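Local coordinates for lipase (Pelosinus fermentans, PDB 5AH0), which hydrolyses ester bonds as a zinc-containing lipase of the alpha/beta-hydrolase clan, and also breaks down the polyester poly(butylene adipate-co-terephthalate), at residues Q125-G130 / G148-V153; T119-V124 / Q249-Q254; V48-S53 / L196-K201; G67-Y72 / G86-G91. All coordinates share one frame; numbering follows the deposited sequence.

Contact 1: Q125-G130 / G148-V153; sequences QLLKEG and GGKSWV
The carbonyl oxygen of Leu127 receives the backbone N-H of Lys150 at 2.9 Å and also a weaker CA-H...O approach from Gly148, so the last turn of the helix is tied to the returning chain. One residue on, Lys128 O accepts the N-H of Gly149. Both donors stand above the planes of their carbonyls, the first 41° out. Gly148 CA lies against the backbone of Glu129 and Gly130; a CB would be tight against Glu129 C, and at these backbone angles would also jam against the preceding carbonyl oxygen. Gly130, with positive phi, lets the chain leave the helix. Leu127 fills the apolar side: its CD1 lies 3.8 Å from Val153 CG2, the two side chains meeting at about a right angle. In Lys128 the bend at chi2 (-62°) turns the chain so that CE lies 3.6 Å from Ser151 CB, and the one at chi4 (55°) directs NZ, which forms a salt bridge with Asp256. An alanine at Lys128 would probably leave Asp256 without its charged mate and Ser151 without its aliphatic cover. Lys150 sends NZ to Ser144 O, and its CB sits 3.6 Å above one face of Trp152. The arrangement is that of a beta-alpha-beta crossover of the alpha/beta-hydrolase fold, in which helix 116-129 joins the parallel strands 108-113 and 153-159.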
loop_
_atom_site.group_PDB
_atom_site.type_symbol
_atom_site.label_atom_id
_atom_site.label_comp_id
_atom_site.label_asym_id
_atom_site.label_seq_id
_atom_site.Cartn_x
_atom_site.Cartn_y
_atom_site.Cartn_z
ATOM N N GLN A 125 1.393 12.761 6.426
ATOM C CA GLN A 125 2.331 13.864 6.230
ATOM C C GLN A 125 1.613 15.057 5.606
ATOM O O GLN A 125 1.852 16.205 5.979
ATOM C CB GLN A 125 3.513 13.444 5.361
ATOM C CG GLN A 125 4.637 14.472 5.358
ATOM C CD GLN A 125 5.412 14.510 6.665
ATOM O OE1 GLN A 125 5.562 13.494 7.347
ATOM N NE2 GLN A 125 5.868 15.697 7.045
ATOM N N LEU A 126 0.732 14.770 4.655
ATOM C CA LEU A 126 -0.045 15.793 3.979
ATOM C C LEU A 126 -1.157 16.319 4.887
ATOM O O LEU A 126 -1.455 17.520 4.884
ATOM C CB LEU A 126 -0.623 15.233 2.681
ATOM C CG LEU A 126 0.463 15.017 1.620
ATOM C CD1 LEU A 126 -0.106 14.441 0.330
ATOM C CD2 LEU A 126 1.208 16.321 1.355
ATOM N N LEU A 127 -1.751 15.426 5.676
ATOM C CA LEU A 127 -2.767 15.827 6.648
ATOM C C LEU A 127 -2.242 16.880 7.611
ATOM O O LEU A 127 -2.867 17.927 7.825
ATOM C CB LEU A 127 -3.262 14.621 7.447
ATOM C CG LEU A 127 -4.140 13.651 6.678
ATOM C CD1 LEU A 127 -4.629 12.559 7.598
ATOM C CD2 LEU A 127 -5.311 14.413 6.080
ATOM N N LYS A 128 -1.076 16.594 8.173
ATOM C CA LYS A 128 -0.512 17.424 9.218
ATOM C C LYS A 128 0.023 18.739 8.697
ATOM O O LYS A 128 -0.177 19.783 9.315
ATOM C CB LYS A 128 0.608 16.672 9.934
ATOM C CG LYS A 128 0.138 15.657 10.938
ATOM C CD LYS A 128 -0.628 16.372 12.029
ATOM C CE LYS A 128 -0.741 15.520 13.259
ATOM N NZ LYS A 128 0.625 15.096 13.696
ATOM N N GLU A 129 0.710 18.695 7.562
ATOM C CA GLU A 129 1.480 19.856 7.135
ATOM C C GLU A 129 1.237 20.281 5.693
ATOM O O GLU A 129 1.860 21.227 5.218
ATOM C CB GLU A 129 2.964 19.574 7.354
ATOM C CG GLU A 129 3.274 19.227 8.800
ATOM C CD GLU A 129 4.649 18.644 8.981
ATOM O OE1 GLU A 129 5.532 18.944 8.152
ATOM O OE2 GLU A 129 4.839 17.861 9.936
ATOM N N GLY A 130 0.320 19.599 5.011
ATOM C CA GLY A 130 -0.022 19.936 3.640
ATOM C C GLY A 130 1.193 20.052 2.744
ATOM O O GLY A 130 2.242 19.470 3.021
ATOM N N GLY A 148 -3.110 21.701 5.831
ATOM C CA GLY A 148 -2.324 21.276 6.977
ATOM C C GLY A 148 -3.130 21.307 8.271
ATOM O O GLY A 148 -4.338 21.558 8.269
ATOM N N GLY A 149 -2.459 21.042 9.386
ATOM C CA GLY A 149 -3.085 21.131 10.691
ATOM C C GLY A 149 -4.109 20.063 11.015
ATOM O O GLY A 149 -4.806 20.167 12.019
ATOM N N LYS A 150 -4.199 19.025 10.191
ATOM C CA LYS A 150 -5.227 18.014 10.392
ATOM C C LYS A 150 -4.679 16.777 11.081
ATOM O O LYS A 150 -3.943 16.000 10.491
ATOM C CB LYS A 150 -5.863 17.624 9.059
ATOM C CG LYS A 150 -6.205 18.791 8.174
ATOM C CD LYS A 150 -7.079 18.373 7.004
ATOM C CE LYS A 150 -7.293 19.540 6.041
ATOM N NZ LYS A 150 -6.049 19.899 5.286
ATOM N N SER A 151 -5.057 16.586 12.333
ATOM C CA SER A 151 -4.656 15.392 13.051
ATOM C C SER A 151 -5.834 14.416 13.093
ATOM O O SER A 151 -6.602 14.388 14.055
ATOM C CB SER A 151 -4.165 15.744 14.454
ATOM O OG SER A 151 -3.754 14.582 15.153
ATOM N N TRP A 152 -5.981 13.643 12.018
ATOM C CA TRP A 152 -7.152 12.790 11.794
ATOM C C TRP A 152 -6.871 11.285 11.899
ATOM O O TRP A 152 -7.752 10.451 11.664
ATOM C CB TRP A 152 -7.739 13.099 10.415
ATOM C CG TRP A 152 -8.294 14.490 10.274
ATOM C CD1 TRP A 152 -8.300 15.483 11.221
ATOM C CD2 TRP A 152 -8.923 15.043 9.113
ATOM N NE1 TRP A 152 -8.906 16.612 10.718
ATOM C CE2 TRP A 152 -9.297 16.368 9.428
ATOM C CE3 TRP A 152 -9.217 14.543 7.838
ATOM C CZ2 TRP A 152 -9.941 17.196 8.515
ATOM C CZ3 TRP A 152 -9.857 15.369 6.933
ATOM C CH2 TRP A 152 -10.212 16.681 7.276
ATOM N N VAL A 153 -5.634 10.942 12.227
ATOM C CA VAL A 153 -5.212 9.552 12.239
ATOM C C VAL A 153 -4.632 9.233 13.605
ATOM O O VAL A 153 -3.807 9.987 14.123
ATOM C CB VAL A 153 -4.174 9.264 11.137
ATOM C CG1 VAL A 153 -3.612 7.840 11.266
ATOM C CG2 VAL A 153 -4.792 9.491 9.768
#

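Contact 2: T119-V124 / Q249-Q254; sequences TVRTLV and QWVKAQ
The helical turns of 119-124 are flanked by the chain leaving helix 241-250, whose backbone comes within 6.0 Å between the CA atoms of Thr122 and Val251 and stands farther off, at 7.8 Å, between those of Val124 and Gln254. Val251 is the wedge. Its CG1, anti to the backbone N (chi1 179°), rests 3.3 Å from Arg121 O and 3.6 Å from Arg121 CB, a short branched group that can lie close against the helix backbone. Its other methyl, CG2, sits over the centre of the Trp250 ring, 3.5 Å above the plane, and beside Thr122 OG1. Trp250 in turn brings CH2 to 4.1 Å from Thr122 CG2, while the Thr122 hydroxyl is engaged with Gln118 O one turn back. Helix 116-129 is the one that follows strand 108-113 and, in alpha/beta hydrolases, the nucleophile elbow; here Val120 and Val124 lean on Ile156 of the central parallel sheet, whereas Thr122 also touches helix 54-66 through Ala58. Arg121 adds a polar clasp. A bend at chi3 (55°) brings the guanidinium over to the chain at Val251, and Val251 O lies at its edge, in plane, 3.4 Å from NH2: a straight (166°) but weak hydrogen bond, NH2 being held more firmly by Asn248 OD1. Farther along, Val124 CG2 and Gln254 CG lie 4.0 Å apart, the two side chains sliding past each other in opposite directions, so that the aliphatic part of the glutamine does the packing.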
loop_
_atom_site.group_PDB
_atom_site.type_symbol
_atom_site.label_atom_id
_atom_site.label_comp_id
_atom_site.label_asym_id
_atom_site.label_seq_id
_atom_site.Cartn_x
_atom_site.Cartn_y
_atom_site.Cartn_z
ATOM N N THR A 119 2.048 4.642 1.422
ATOM C CA THR A 119 0.958 5.528 1.063
ATOM C C THR A 119 0.361 6.254 2.261
ATOM O O THR A 119 0.125 7.459 2.197
ATOM C CB THR A 119 -0.150 4.740 0.354
ATOM O OG1 THR A 119 0.411 4.082 -0.790
ATOM C CG2 THR A 119 -1.275 5.660 -0.080
ATOM N N VAL A 120 0.133 5.530 3.356
ATOM C CA VAL A 120 -0.537 6.122 4.508
ATOM C C VAL A 120 0.401 6.985 5.352
ATOM O O VAL A 120 -0.044 7.954 5.974
ATOM C CB VAL A 120 -1.196 5.044 5.383
ATOM C CG1 VAL A 120 -2.274 4.315 4.577
ATOM C CG2 VAL A 120 -0.164 4.073 5.927
ATOM N N ARG A 121 1.692 6.658 5.346
ATOM C CA ARG A 121 2.709 7.557 5.900
ATOM C C ARG A 121 2.646 8.904 5.171
ATOM O O ARG A 121 2.763 9.977 5.772
ATOM C CB ARG A 121 4.111 6.963 5.753
ATOM C CG ARG A 121 4.485 5.878 6.753
ATOM C CD ARG A 121 5.787 5.194 6.313
ATOM N NE ARG A 121 6.871 6.161 6.120
ATOM C CZ ARG A 121 7.926 5.966 5.335
ATOM N NH1 ARG A 121 8.061 4.838 4.650
ATOM N NH2 ARG A 121 8.851 6.906 5.236
ATOM N N THR A 122 2.461 8.829 3.860
ATOM C CA THR A 122 2.407 10.015 3.025
ATOM C C THR A 122 1.120 10.784 3.283
ATOM O O THR A 122 1.127 12.018 3.381
ATOM C CB THR A 122 2.515 9.639 1.542
ATOM O OG1 THR A 122 3.726 8.896 1.340
ATOM C CG2 THR A 122 2.520 10.874 0.662
ATOM N N LEU A 123 0.018 10.055 3.405
ATOM C CA LEU A 123 -1.259 10.675 3.716
ATOM C C LEU A 123 -1.177 11.517 4.984
ATOM O O LEU A 123 -1.633 12.656 4.990
ATOM C CB LEU A 123 -2.354 9.623 3.861
ATOM C CG LEU A 123 -3.686 10.194 4.337
ATOM C CD1 LEU A 123 -4.266 11.115 3.278
ATOM C CD2 LEU A 123 -4.658 9.075 4.681
ATOM N N VAL A 124 -0.605 10.966 6.055
ATOM C CA VAL A 124 -0.594 11.688 7.331
ATOM C C VAL A 124 0.366 12.876 7.266
ATOM O O VAL A 124 0.158 13.889 7.948
ATOM C CB VAL A 124 -0.218 10.776 8.536
ATOM C CG1 VAL A 124 -1.185 9.596 8.650
ATOM C CG2 VAL A 124 1.219 10.299 8.438
ATOM N N GLN A 249 12.980 11.099 3.197
ATOM C CA GLN A 249 13.555 12.377 3.584
ATOM C C GLN A 249 12.502 13.341 4.098
ATOM O O GLN A 249 12.775 14.142 4.988
ATOM C CB GLN A 249 14.308 13.005 2.415
ATOM C CG GLN A 249 15.782 12.635 2.368
ATOM C CD GLN A 249 16.492 13.234 1.170
ATOM O OE1 GLN A 249 15.961 13.232 0.058
ATOM N NE2 GLN A 249 17.704 13.748 1.388
ATOM N N TRP A 250 11.297 13.267 3.537
ATOM C CA TRP A 250 10.270 14.260 3.844
ATOM C C TRP A 250 8.982 13.680 4.445
ATOM O O TRP A 250 8.104 14.434 4.879
ATOM C CB TRP A 250 9.937 15.061 2.584
ATOM C CG TRP A 250 9.137 14.304 1.571
ATOM C CD1 TRP A 250 9.609 13.436 0.634
ATOM C CD2 TRP A 250 7.718 14.367 1.386
ATOM N NE1 TRP A 250 8.571 12.945 -0.121
ATOM C CE2 TRP A 250 7.398 13.499 0.322
ATOM C CE3 TRP A 250 6.687 15.071 2.019
ATOM C CZ2 TRP A 250 6.087 13.315 -0.125
ATOM C CZ3 TRP A 250 5.383 14.886 1.576
ATOM C CH2 TRP A 250 5.095 14.015 0.511
ATOM N N VAL A 251 8.862 12.354 4.471
ATOM C CA VAL A 251 7.725 11.718 5.143
ATOM C C VAL A 251 8.179 11.145 6.482
ATOM O O VAL A 251 8.798 10.079 6.544
ATOM C CB VAL A 251 7.087 10.620 4.283
ATOM C CG1 VAL A 251 5.937 9.969 5.025
ATOM C CG2 VAL A 251 6.599 11.204 2.970
ATOM N N LYS A 252 7.875 11.872 7.550
ATOM C CA LYS A 252 8.447 11.596 8.858
ATOM C C LYS A 252 7.392 11.113 9.832
ATOM O O LYS A 252 6.201 11.358 9.642
ATOM C CB LYS A 252 9.134 12.847 9.419
ATOM C CG LYS A 252 10.169 13.492 8.504
ATOM C CD LYS A 252 10.570 14.852 9.063
ATOM C CE LYS A 252 11.613 15.568 8.210
ATOM N NZ LYS A 252 12.992 15.202 8.629
ATOM N N ALA A 253 7.836 10.436 10.884
ATOM C CA ALA A 253 6.914 9.919 11.881
ATOM C C ALA A 253 6.306 11.081 12.646
ATOM O O ALA A 253 7.030 11.888 13.222
ATOM C CB ALA A 253 7.622 8.959 12.826
ATOM N N GLN A 254 4.979 11.178 12.624
ATOM C CA GLN A 254 4.281 12.233 13.356
ATOM C C GLN A 254 4.243 11.944 14.849
ATOM O O GLN A 254 4.302 10.793 15.274
ATOM C CB GLN A 254 2.871 12.418 12.801
ATOM C CG GLN A 254 2.865 12.568 11.289
ATOM C CD GLN A 254 3.493 13.879 10.836
ATOM O OE1 GLN A 254 3.566 14.844 11.600
ATOM N NE2 GLN A 254 3.981 13.906 9.601
#

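Contact 3: V48-S53 / L196-K201; sequences VGPVSS and LIYDFK
Lys201 meets Val48 and Pro50 from a left-handed backbone conformation (phi 54°, psi 56°), uncommon for a residue other than glycine. An Asx turn accompanies it: Asp199 OD1 accepts the N-H of Lys201 at 3.2 Å, while OD2 is engaged outside the two loops. The lysine chain crosses the proline ring at a slant, and its NZ gives a weak hydrogen bond of 3.3 Å to Val48 O, with a long, weak ion pair to Glu19 besides. An alanine at Lys201 would probably leave Val48 O without this donor and open a gap beside Pro50 CD. Pro50, compact and rigid, is the apolar centre of the contact: its CD is 3.3 Å from Phe200 O, its CG is 4.3 Å from Phe200 CD1, and its CB faces the hydroxyl of Tyr198 at 3.5 Å. That hydroxyl is hydrogen-bonded to Met13 O, which helps to hold the end of the ring in place. The edge of Tyr198 abuts Phe200 CD1. Ser53, the N-cap of helix 54-66, closes the loop 48-53. This loop follows strand 43-46 of the alpha/beta-hydrolase sheet and leads to Asp56, a ligand of the zinc ion, which lies about 7 Å from the side chain of Ser52.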
loop_
_atom_site.group_PDB
_atom_site.type_symbol
_atom_site.label_atom_id
_atom_site.label_comp_id
_atom_site.label_asym_id
_atom_site.label_seq_id
_atom_site.Cartn_x
_atom_site.Cartn_y
_atom_site.Cartn_z
ATOM N N VAL A 48 -6.970 2.356 -4.052
ATOM C CA VAL A 48 -6.105 3.303 -4.730
ATOM C C VAL A 48 -5.452 2.633 -5.925
ATOM O O VAL A 48 -5.615 1.427 -6.139
ATOM C CB VAL A 48 -5.034 3.864 -3.782
ATOM C CG1 VAL A 48 -5.697 4.589 -2.610
ATOM C CG2 VAL A 48 -4.135 2.756 -3.275
ATOM N N GLY A 49 -4.706 3.409 -6.699
ATOM C CA GLY A 49 -4.098 2.892 -7.910
ATOM C C GLY A 49 -3.121 1.805 -7.550
ATOM O O GLY A 49 -2.215 2.033 -6.742
ATOM N N PRO A 50 -3.294 0.614 -8.144
ATOM C CA PRO A 50 -2.430 -0.522 -7.828
ATOM C C PRO A 50 -0.979 -0.247 -8.200
ATOM O O PRO A 50 -0.091 -0.870 -7.611
ATOM C CB PRO A 50 -3.022 -1.658 -8.669
ATOM C CG PRO A 50 -3.719 -0.982 -9.777
ATOM C CD PRO A 50 -4.279 0.271 -9.181
ATOM N N VAL A 51 -0.742 0.666 -9.144
ATOM C CA VAL A 51 0.627 0.988 -9.570
ATOM C C VAL A 51 0.976 2.483 -9.657
ATOM O O VAL A 51 2.037 2.841 -10.178
ATOM C CB VAL A 51 0.933 0.364 -10.936
ATOM C CG1 VAL A 51 0.922 -1.177 -10.837
ATOM C CG2 VAL A 51 -0.058 0.859 -11.964
ATOM N N SER A 52 0.098 3.356 -9.166
ATOM C CA SER A 52 0.418 4.779 -9.102
ATOM C C SER A 52 1.495 5.073 -8.049
ATOM O O SER A 52 1.906 4.195 -7.279
ATOM C CB SER A 52 -0.837 5.601 -8.788
ATOM O OG SER A 52 -1.863 5.384 -9.742
ATOM N N SER A 53 1.927 6.330 -8.022
ATOM C CA SER A 53 2.844 6.858 -7.013
ATOM C C SER A 53 2.178 6.928 -5.632
ATOM O O SER A 53 0.954 6.917 -5.524
ATOM C CB SER A 53 3.325 8.252 -7.440
ATOM O OG SER A 53 3.918 8.973 -6.369
ATOM N N LEU A 196 -11.829 -11.216 -16.187
ATOM C CA LEU A 196 -11.462 -10.710 -14.866
ATOM C C LEU A 196 -11.684 -9.204 -14.758
ATOM O O LEU A 196 -11.238 -8.436 -15.609
ATOM C CB LEU A 196 -9.997 -11.028 -14.567
ATOM C CG LEU A 196 -9.424 -10.520 -13.244
ATOM C CD1 LEU A 196 -9.834 -11.425 -12.079
ATOM C CD2 LEU A 196 -7.895 -10.452 -13.341
ATOM N N ILE A 197 -12.375 -8.778 -13.712
ATOM C CA ILE A 197 -12.550 -7.357 -13.474
ATOM C C ILE A 197 -11.333 -6.833 -12.721
ATOM O O ILE A 197 -11.145 -7.116 -11.538
ATOM C CB ILE A 197 -13.830 -7.066 -12.694
ATOM C CG1 ILE A 197 -15.017 -7.749 -13.382
ATOM C CG2 ILE A 197 -14.046 -5.559 -12.566
ATOM C CD1 ILE A 197 -16.329 -7.588 -12.656
ATOM N N TYR A 198 -10.479 -6.115 -13.434
ATOM C CA TYR A 198 -9.288 -5.527 -12.847
ATOM C C TYR A 198 -8.957 -4.253 -13.604
ATOM O O TYR A 198 -8.998 -4.227 -14.831
ATOM C CB TYR A 198 -8.111 -6.509 -12.884
ATOM C CG TYR A 198 -6.938 -6.099 -12.022
ATOM C CD1 TYR A 198 -6.065 -5.091 -12.431
ATOM C CD2 TYR A 198 -6.689 -6.724 -10.800
ATOM C CE1 TYR A 198 -4.973 -4.708 -11.643
ATOM C CE2 TYR A 198 -5.598 -6.348 -9.998
ATOM C CZ TYR A 198 -4.749 -5.340 -10.434
ATOM O OH TYR A 198 -3.683 -4.959 -9.662
ATOM N N ASP A 199 -8.648 -3.189 -12.875
ATOM C CA ASP A 199 -8.377 -1.908 -13.504
ATOM C C ASP A 199 -7.140 -1.223 -12.931
ATOM O O ASP A 199 -7.010 -1.087 -11.717
ATOM C CB ASP A 199 -9.582 -0.987 -13.361
ATOM C CG ASP A 199 -9.315 0.389 -13.926
ATOM O OD1 ASP A 199 -8.573 0.478 -14.933
ATOM O OD2 ASP A 199 -9.830 1.375 -13.364
ATOM N N PHE A 200 -6.248 -0.753 -13.799
ATOM C CA PHE A 200 -5.000 -0.182 -13.307
ATOM C C PHE A 200 -5.157 1.245 -12.819
ATOM O O PHE A 200 -4.265 1.776 -12.144
ATOM C CB PHE A 200 -3.914 -0.280 -14.372
ATOM C CG PHE A 200 -3.504 -1.693 -14.651
ATOM C CD1 PHE A 200 -2.691 -2.373 -13.760
ATOM C CD2 PHE A 200 -3.938 -2.348 -15.791
ATOM C CE1 PHE A 200 -2.320 -3.680 -13.996
ATOM C CE2 PHE A 200 -3.566 -3.653 -16.039
ATOM C CZ PHE A 200 -2.761 -4.322 -15.136
ATOM N N LYS A 201 -6.306 1.841 -13.135
ATOM C CA LYS A 201 -6.649 3.177 -12.664
ATOM C C LYS A 201 -5.556 4.182 -13.005
ATOM O O LYS A 201 -4.998 4.841 -12.122
ATOM C CB LYS A 201 -6.914 3.150 -11.156
ATOM C CG LYS A 201 -8.012 2.184 -10.751
ATOM C CD LYS A 201 -7.908 1.814 -9.281
ATOM C CE LYS A 201 -8.532 0.450 -8.997
ATOM N NZ LYS A 201 -7.694 -0.356 -8.025
#

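Contact 4: G67-Y72 / G86-G91; sequences GGTVDY and GRTYPG
Thr69 and Thr88 stand side by side, pointing the same way from the two strands as a non-hydrogen-bonded antiparallel pair, with Thr69 OG1 3.2 Å from Thr88 CG2. Beta-branched threonines suit this exposed face, where methyl and hydroxyl groups can both lie against a neighbour. On the face that carries Tyr89, the contact is diagonal: Val70 CG2 reaches 3.6 Å from Tyr89 CE2, the valine approaching the ring obliquely. The other methyl of Val70, CG1, anti to the backbone N (chi1 179°), lies 3.5 Å above one face of Tyr72, toward the rim, so the valine is wedged between two aromatic rings. Tyr72 also brings CE2 to 3.9 Å from the CA of Gly86; a CB on Gly86 would clash with Val70 CB and be tight against Tyr72 OH, so glycine suits this place. Beneath these side chains, Gly68 and Tyr89 form the hydrogen-bonded pair, with Gly68 N to Tyr89 O at 2.9 Å. Val70 is set against both Gly86 and Arg87, a beta bulge: its N-H meets Arg87 O nearly along the C=O axis, and its own O takes the N-H of Gly86. The Arg87 guanidinium forms salt bridges with Asp199 and Asp203. Backbone bonds therefore hold this two-stranded sheet, while the place of Tyr72, hydrogen-bonded to Glu60 and with its ring against the zinc ligand His82, is consistent with a second-shell role at the metal site.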
loop_
_atom_site.group_PDB
_atom_site.type_symbol
_atom_site.label_atom_id
_atom_site.label_comp_id
_atom_site.label_asym_id
_atom_site.label_seq_id
_atom_site.Cartn_x
_atom_site.Cartn_y
_atom_site.Cartn_z
ATOM N N GLY A 67 -14.402 11.817 1.074
ATOM C CA GLY A 67 -15.414 12.091 0.072
ATOM C C GLY A 67 -14.923 13.194 -0.842
ATOM O O GLY A 67 -14.151 14.055 -0.418
ATOM N N GLY A 68 -15.349 13.167 -2.100
ATOM C CA GLY A 68 -15.051 14.254 -3.023
ATOM C C GLY A 68 -14.385 13.798 -4.305
ATOM O O GLY A 68 -14.410 12.611 -4.641
ATOM N N THR A 69 -13.769 14.744 -5.010
ATOM C CA THR A 69 -13.068 14.456 -6.254
ATOM C C THR A 69 -11.568 14.490 -5.988
ATOM O O THR A 69 -11.077 15.360 -5.265
ATOM C CB THR A 69 -13.437 15.460 -7.368
ATOM O OG1 THR A 69 -14.854 15.455 -7.560
ATOM C CG2 THR A 69 -12.756 15.103 -8.681
ATOM N N VAL A 70 -10.851 13.533 -6.572
ATOM C CA VAL A 70 -9.410 13.422 -6.395
ATOM C C VAL A 70 -8.653 14.629 -6.956
ATOM O O VAL A 70 -8.835 15.014 -8.112
ATOM C CB VAL A 70 -8.864 12.142 -7.056
ATOM C CG1 VAL A 70 -7.362 12.064 -6.881
ATOM C CG2 VAL A 70 -9.540 10.913 -6.465
ATOM N N ASP A 71 -7.824 15.235 -6.113
ATOM C CA ASP A 71 -6.986 16.347 -6.529
ATOM C C ASP A 71 -5.513 15.995 -6.343
ATOM O O ASP A 71 -4.998 16.045 -5.231
ATOM C CB ASP A 71 -7.335 17.607 -5.726
ATOM C CG ASP A 71 -6.730 18.877 -6.317
ATOM O OD1 ASP A 71 -5.541 19.151 -6.053
ATOM O OD2 ASP A 71 -7.461 19.621 -7.012
ATOM N N TYR A 72 -4.826 15.654 -7.425
ATOM C CA TYR A 72 -3.409 15.337 -7.321
ATOM C C TYR A 72 -2.582 16.594 -7.052
ATOM O O TYR A 72 -1.414 16.505 -6.661
ATOM C CB TYR A 72 -2.927 14.634 -8.587
ATOM C CG TYR A 72 -3.651 13.335 -8.841
ATOM C CD1 TYR A 72 -3.432 12.224 -8.027
ATOM C CD2 TYR A 72 -4.576 13.225 -9.873
ATOM C CE1 TYR A 72 -4.103 11.036 -8.242
ATOM C CE2 TYR A 72 -5.251 12.039 -10.100
ATOM C CZ TYR A 72 -5.009 10.949 -9.281
ATOM O OH TYR A 72 -5.684 9.774 -9.504
ATOM N N GLY A 86 -8.882 13.707 -10.529
ATOM C CA GLY A 86 -9.141 12.292 -10.737
ATOM C C GLY A 86 -10.615 11.932 -10.674
ATOM O O GLY A 86 -11.470 12.647 -11.197
ATOM N N ARG A 87 -10.912 10.810 -10.026
ATOM C CA ARG A 87 -12.284 10.324 -9.921
ATOM C C ARG A 87 -12.999 10.995 -8.768
ATOM O O ARG A 87 -12.386 11.717 -7.978
ATOM C CB ARG A 87 -12.307 8.810 -9.731
ATOM C CG ARG A 87 -11.616 8.047 -10.826
ATOM C CD ARG A 87 -11.702 6.538 -10.596
ATOM N NE ARG A 87 -10.998 5.830 -11.661
ATOM C CZ ARG A 87 -10.910 4.509 -11.781
ATOM N NH1 ARG A 87 -11.477 3.701 -10.885
ATOM N NH2 ARG A 87 -10.244 3.998 -12.810
ATOM N N THR A 88 -14.299 10.749 -8.668
ATOM C CA THR A 88 -15.072 11.296 -7.565
ATOM C C THR A 88 -15.677 10.161 -6.722
ATOM O O THR A 88 -16.201 9.182 -7.257
ATOM C CB THR A 88 -16.194 12.240 -8.071
ATOM O OG1 THR A 88 -17.371 11.476 -8.367
ATOM C CG2 THR A 88 -15.753 13.001 -9.325
ATOM N N TYR A 89 -15.585 10.288 -5.402
ATOM C CA TYR A 89 -16.049 9.233 -4.509
ATOM C C TYR A 89 -17.049 9.758 -3.482
ATOM O O TYR A 89 -16.922 10.889 -3.016
ATOM C CB TYR A 89 -14.860 8.597 -3.792
ATOM C CG TYR A 89 -13.836 8.013 -4.722
ATOM C CD1 TYR A 89 -14.143 6.921 -5.527
ATOM C CD2 TYR A 89 -12.560 8.553 -4.796
ATOM C CE1 TYR A 89 -13.199 6.374 -6.382
ATOM C CE2 TYR A 89 -11.613 8.022 -5.649
ATOM C CZ TYR A 89 -11.938 6.932 -6.439
ATOM O OH TYR A 89 -10.999 6.416 -7.295
ATOM N N PRO A 90 -18.027 8.918 -3.098
ATOM C CA PRO A 90 -19.006 9.259 -2.055
ATOM C C PRO A 90 -18.330 9.487 -0.710
ATOM O O PRO A 90 -18.721 10.373 0.048
ATOM C CB PRO A 90 -19.918 8.028 -2.000
ATOM C CG PRO A 90 -19.667 7.290 -3.280
ATOM C CD PRO A 90 -18.233 7.552 -3.613
ATOM N N GLY A 91 -17.314 8.678 -0.428
ATOM C CA GLY A 91 -16.605 8.748 0.832
ATOM C C GLY A 91 -17.011 7.623 1.757
ATOM O O GLY A 91 -18.195 7.416 2.016
#

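Overall arrangement
Contacts 2 and 3 are buried, on opposite sides of the chain's centre, contact 1 is partly buried and contact 4 lies at the surface. Contacts 1 and 2 share helix 116-129: its end is tied by backbone bonds, its middle is packed mainly by apolar groups, and Gln125 OE1 probably bonds Lys252 N to link them. Contact 3 joins two irregular loops through a proline, aromatic rings and a lysine, whereas contact 4 relies on strand hydrogen bonding. These two meet through the salt bridge between Arg87 and Asp199, and both lie near the zinc ion, the Tyr72 side chain about 5 Å from it.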